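Local coordinates for protein mannose recognizing lectin (Marasmius oreades, PDB 4TKC) that binds mannose in pockets on separate beta-sheets of its bulb-type lectin fold, as a fungal mannose-recognising lectin, at residues 80-85 against 101-106. Residues are numbered along the deposited sequence; the frame is centred on the assembly and turned at random.
Sequences WHTATN and LVVYAK. With BMA (beta-D-mannopyranose), chain B; MAN (alpha-D-mannopyranose), chain D.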
ATOM      1  N   TRP A  80     -15.495   1.206   5.906  1.00 15.75           N
ATOM      2  CA  TRP A  80     -15.436   2.688   6.096  1.00 14.86           C
ATOM      3  C   TRP A  80     -15.246   3.323   4.733  1.00 14.54           C
ATOM      4  O   TRP A  80     -14.544   2.751   3.891  1.00 15.77           O
ATOM      5  CB  TRP A  80     -14.230   3.073   6.937  1.00 16.92           C
ATOM      6  CG  TRP A  80     -13.958   4.578   6.941  1.00 17.71           C
ATOM      7  CD1 TRP A  80     -14.796   5.583   7.370  1.00 20.10           C
ATOM      8  CD2 TRP A  80     -12.736   5.204   6.545  1.00 15.56           C
ATOM      9  NE1 TRP A  80     -14.175   6.804   7.188  1.00 19.34           N
ATOM     10  CE2 TRP A  80     -12.898   6.601   6.730  1.00 17.93           C
ATOM     11  CE3 TRP A  80     -11.490   4.700   6.072  1.00 19.35           C
ATOM     12  CZ2 TRP A  80     -11.897   7.512   6.437  1.00 16.62           C
ATOM     13  CZ3 TRP A  80     -10.471   5.603   5.830  1.00 17.81           C
ATOM     14  CH2 TRP A  80     -10.685   7.015   6.031  1.00 19.36           C
ATOM     15  N   HIS A  81     -15.904   4.419   4.416  1.00 15.91           N
ATOM     16  CA  HIS A  81     -15.572   5.144   3.211  1.00 16.15           C
ATOM     17  C   HIS A  81     -15.900   6.617   3.360  1.00 16.29           C
ATOM     18  O   HIS A  81     -16.805   7.003   4.101  1.00 18.60           O
ATOM     19  CB  HIS A  81     -16.228   4.507   1.973  1.00 24.48           C
ATOM     20  CG  HIS A  81     -17.709   4.441   2.044  1.00 24.33           C
ATOM     21  ND1 HIS A  81     -18.527   5.301   1.335  1.00 50.59           N
ATOM     22  CD2 HIS A  81     -18.531   3.625   2.741  1.00 25.08           C
ATOM     23  CE1 HIS A  81     -19.792   5.013   1.592  1.00 30.71           C
ATOM     24  NE2 HIS A  81     -19.821   4.026   2.473  1.00 52.99           N
ATOM     25  N   THR A  82     -15.053   7.439   2.765  1.00 15.41           N
ATOM     26  CA  THR A  82     -15.217   8.899   2.749  1.00 15.89           C
ATOM     27  C   THR A  82     -16.274   9.392   1.757  1.00 16.32           C
ATOM     28  O   THR A  82     -16.754  10.529   1.877  1.00 19.15           O
ATOM     29  CB  THR A  82     -13.890   9.594   2.459  1.00 14.47           C
ATOM     30  OG1 THR A  82     -13.398   9.105   1.188  1.00 15.17           O
ATOM     31  CG2 THR A  82     -12.861   9.222   3.529  1.00 16.17           C
ATOM     32  N   ALA A  83     -16.738   8.530   0.862  1.00 18.22           N
ATOM     33  CA  ALA A  83     -17.760   8.899  -0.126  1.00 16.39           C
ATOM     34  C   ALA A  83     -17.398  10.157  -0.918  1.00 18.31           C
ATOM     35  O   ALA A  83     -18.237  10.996  -1.223  1.00 20.66           O
ATOM     36  CB  ALA A  83     -19.149   8.986   0.499  1.00 20.42           C
ATOM     37  N   THR A  84     -16.143  10.197  -1.335  1.00 15.81           N
ATOM     38  CA  THR A  84     -15.560  11.307  -2.020  1.00 15.47           C
ATOM     39  C   THR A  84     -15.366  11.099  -3.529  1.00 16.39           C
ATOM     40  O   THR A  84     -14.743  11.954  -4.190  1.00 17.95           O
ATOM     41  CB  THR A  84     -14.229  11.693  -1.363  1.00 15.72           C
ATOM     42  OG1 THR A  84     -13.460  10.539  -1.044  1.00 17.91           O
ATOM     43  CG2 THR A  84     -14.500  12.410  -0.084  1.00 14.87           C
ATOM     44  N   ASN A  85     -15.967  10.018  -4.058  1.00 17.00           N
ATOM     45  CA  ASN A  85     -15.884   9.611  -5.465  1.00 17.66           C
ATOM     46  C   ASN A  85     -16.088  10.830  -6.345  1.00 15.74           C
ATOM     47  O   ASN A  85     -17.057  11.560  -6.162  1.00 17.63           O
ATOM     48  CB  ASN A  85     -17.018   8.640  -5.874  1.00 22.67           C
ATOM     49  CG  ASN A  85     -17.052   7.366  -5.083  1.00 22.82           C
ATOM     50  OD1 ASN A  85     -16.880   6.249  -5.647  1.00 28.02           O
ATOM     51  ND2 ASN A  85     -17.315   7.481  -3.808  1.00 20.33           N
ATOM     52  N   LEU A 101      -7.228  15.032   9.345  1.00 15.38           N
ATOM     53  CA  LEU A 101      -6.956  14.004   8.289  1.00 15.35           C
ATOM     54  C   LEU A 101      -7.937  14.414   7.186  1.00 17.46           C
ATOM     55  O   LEU A 101      -9.166  14.474   7.400  1.00 15.96           O
ATOM     56  CB  LEU A 101      -7.258  12.639   8.845  1.00 16.75           C
ATOM     57  CG  LEU A 101      -7.016  11.495   7.822  1.00 17.45           C
ATOM     58  CD1 LEU A 101      -5.535  11.237   7.607  1.00 15.69           C
ATOM     59  CD2 LEU A 101      -7.738  10.247   8.303  1.00 17.95           C
ATOM     60  N   VAL A 102      -7.396  14.653   5.989  1.00 15.14           N
ATOM     61  CA  VAL A 102      -8.105  15.307   4.930  1.00 13.94           C
ATOM     62  C   VAL A 102      -7.976  14.545   3.593  1.00 13.89           C
ATOM     63  O   VAL A 102      -6.858  14.200   3.188  1.00 15.30           O
ATOM     64  CB  VAL A 102      -7.606  16.772   4.729  1.00 16.10           C
ATOM     65  CG1 VAL A 102      -8.510  17.526   3.769  1.00 14.69           C
ATOM     66  CG2 VAL A 102      -7.512  17.542   6.049  1.00 15.24           C
ATOM     67  N   VAL A 103      -9.115  14.356   2.911  1.00 14.33           N
ATOM     68  CA  VAL A 103      -9.106  13.934   1.479  1.00 14.74           C
ATOM     69  C   VAL A 103      -9.160  15.203   0.648  1.00 15.71           C
ATOM     70  O   VAL A 103     -10.137  15.983   0.737  1.00 17.37           O
ATOM     71  CB  VAL A 103     -10.285  13.035   1.086  1.00 15.19           C
ATOM     72  CG1 VAL A 103     -10.202  12.725  -0.404  1.00 16.04           C
ATOM     73  CG2 VAL A 103     -10.295  11.736   1.903  1.00 15.07           C
ATOM     74  N   TYR A 104      -8.075  15.474  -0.045  1.00 15.09           N
ATOM     75  CA  TYR A 104      -7.950  16.565  -0.979  1.00 16.18           C
ATOM     76  C   TYR A 104      -8.176  16.102  -2.416  1.00 14.87           C
ATOM     77  O   TYR A 104      -7.598  15.075  -2.856  1.00 16.41           O
ATOM     78  CB  TYR A 104      -6.560  17.193  -0.893  1.00 15.89           C
ATOM     79  CG  TYR A 104      -6.326  18.068   0.331  1.00 16.12           C
ATOM     80  CD1 TYR A 104      -6.913  19.341   0.453  1.00 16.21           C
ATOM     81  CD2 TYR A 104      -5.569  17.608   1.382  1.00 14.93           C
ATOM     82  CE1 TYR A 104      -6.703  20.105   1.575  1.00 16.72           C
ATOM     83  CE2 TYR A 104      -5.323  18.399   2.486  1.00 14.98           C
ATOM     84  CZ  TYR A 104      -5.921  19.633   2.587  1.00 17.61           C
ATOM     85  OH  TYR A 104      -5.737  20.428   3.711  1.00 16.70           O
ATOM     86  N   ALA A 105      -8.978  16.821  -3.175  1.00 16.73           N
ATOM     87  CA  ALA A 105      -9.087  16.722  -4.612  1.00 19.23           C
ATOM     88  C   ALA A 105      -8.125  17.716  -5.243  1.00 17.40           C
ATOM     89  O   ALA A 105      -7.374  18.382  -4.523  1.00 17.24           O
ATOM     90  CB  ALA A 105     -10.515  16.969  -5.078  1.00 19.09           C
ATOM     91  N   LYS A 106      -8.104  17.748  -6.579  1.00 17.91           N
ATOM     92  CA  LYS A 106      -7.197  18.615  -7.315  1.00 19.08           C
ATOM     93  C   LYS A 106      -7.132  20.019  -6.720  1.00 18.62           C
ATOM     94  O   LYS A 106      -8.134  20.563  -6.274  1.00 21.12           O
ATOM     95  CB  LYS A 106      -7.623  18.711  -8.786  1.00 21.16           C
ATOM     96  CG  LYS A 106      -6.637  19.427  -9.691  1.00 30.15           C
ATOM     97  CD  LYS A 106      -7.162  19.530 -11.116  1.00 38.50           C
ATOM     98  CE  LYS A 106      -6.318  20.483 -11.954  1.00 52.37           C
ATOM     99  NZ  LYS A 106      -6.849  20.667 -13.335  1.00 58.26           N
TER
HETATM  100  C1  BMA B 201     -17.887   2.469  -4.207  1.00 28.12           C
HETATM  101  C2  BMA B 201     -16.456   2.290  -4.704  1.00 23.92           C
HETATM  102  C3  BMA B 201     -15.978   0.940  -4.198  1.00 26.76           C
HETATM  103  C4  BMA B 201     -16.145   0.826  -2.673  1.00 30.71           C
HETATM  104  C5  BMA B 201     -17.578   1.145  -2.234  1.00 31.78           C
HETATM  105  C6  BMA B 201     -17.712   1.041  -0.715  1.00 32.79           C
HETATM  106  O1  BMA B 201     -18.319   3.729  -4.730  1.00 29.53           O
HETATM  107  O2  BMA B 201     -15.626   3.377  -4.272  1.00 25.95           O
HETATM  108  O3  BMA B 201     -14.619   0.774  -4.610  1.00 26.37           O
HETATM  109  O4  BMA B 201     -15.817  -0.493  -2.228  1.00 31.00           O
HETATM  110  O5  BMA B 201     -17.903   2.436  -2.766  1.00 40.78           O
HETATM  111  O6  BMA B 201     -18.466   2.112  -0.122  1.00 44.55           O
HETATM  112  C1  MAN D 203      -8.671  23.093   8.383  1.00 18.99           C
HETATM  113  C2  MAN D 203      -7.235  22.680   8.085  1.00 20.18           C
HETATM  114  C3  MAN D 203      -7.047  22.633   6.572  1.00 18.07           C
HETATM  115  C4  MAN D 203      -8.084  21.690   5.939  1.00 17.41           C
HETATM  116  C5  MAN D 203      -9.496  22.143   6.327  1.00 18.32           C
HETATM  117  C6  MAN D 203     -10.534  21.153   5.862  1.00 18.97           C
HETATM  118  O1  MAN D 203      -8.890  24.430   7.984  1.00 22.40           O
HETATM  119  O2  MAN D 203      -7.007  21.442   8.700  1.00 16.87           O
HETATM  120  O3  MAN D 203      -5.746  22.158   6.306  1.00 17.98           O
HETATM  121  O4  MAN D 203      -7.922  21.694   4.530  1.00 17.45           O
HETATM  122  O5  MAN D 203      -9.616  22.278   7.744  1.00 18.61           O
HETATM  123  O6  MAN D 203     -11.827  21.680   6.068  1.00 24.91           O
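Val-103 presents its two methyl groups to a pair of threonines, Thr-82 and Thr-84, in the loop that follows strand 78-81. Its CG2 meets CG2 of Thr-82 tip to tip at 3.9 Å, while CG1 lies 4.0 Å from Thr-84 OG1, the two side chains crossing at a slant. With chi1 at 177°, CG1 stands anti to the backbone N and CG2 lies beside that N, which splits the two branches between the threonines. No hydrogen bond joins the segments, so this is van der Waals packing, with 134 Å² buried in total.

The hydroxyls are engaged on their own side of the contact: Thr-82 OG1 donates to Thr-84 OG1 (2.7 Å), which is also bonded to Gly-67 O, while Thr-82 OG1 is bonded to Cys-69 N. At chi1 58° this OG1 sits between backbone N and carbonyl carbon, while CG2 meets Val-103.

The mannose sites lie on the outer sides: BMA O6 sits over one face of the His-81 ring, and Tyr-104 OH is hydrogen-bonded to MAN O4 (2.7 Å). The contact thus joins two of the three four-stranded sheets of the beta-prism II fold; Trp-112 of strand 109-113 touches both threonines, and Phe-32 of the third sheet touches Trp-80 and Leu-101.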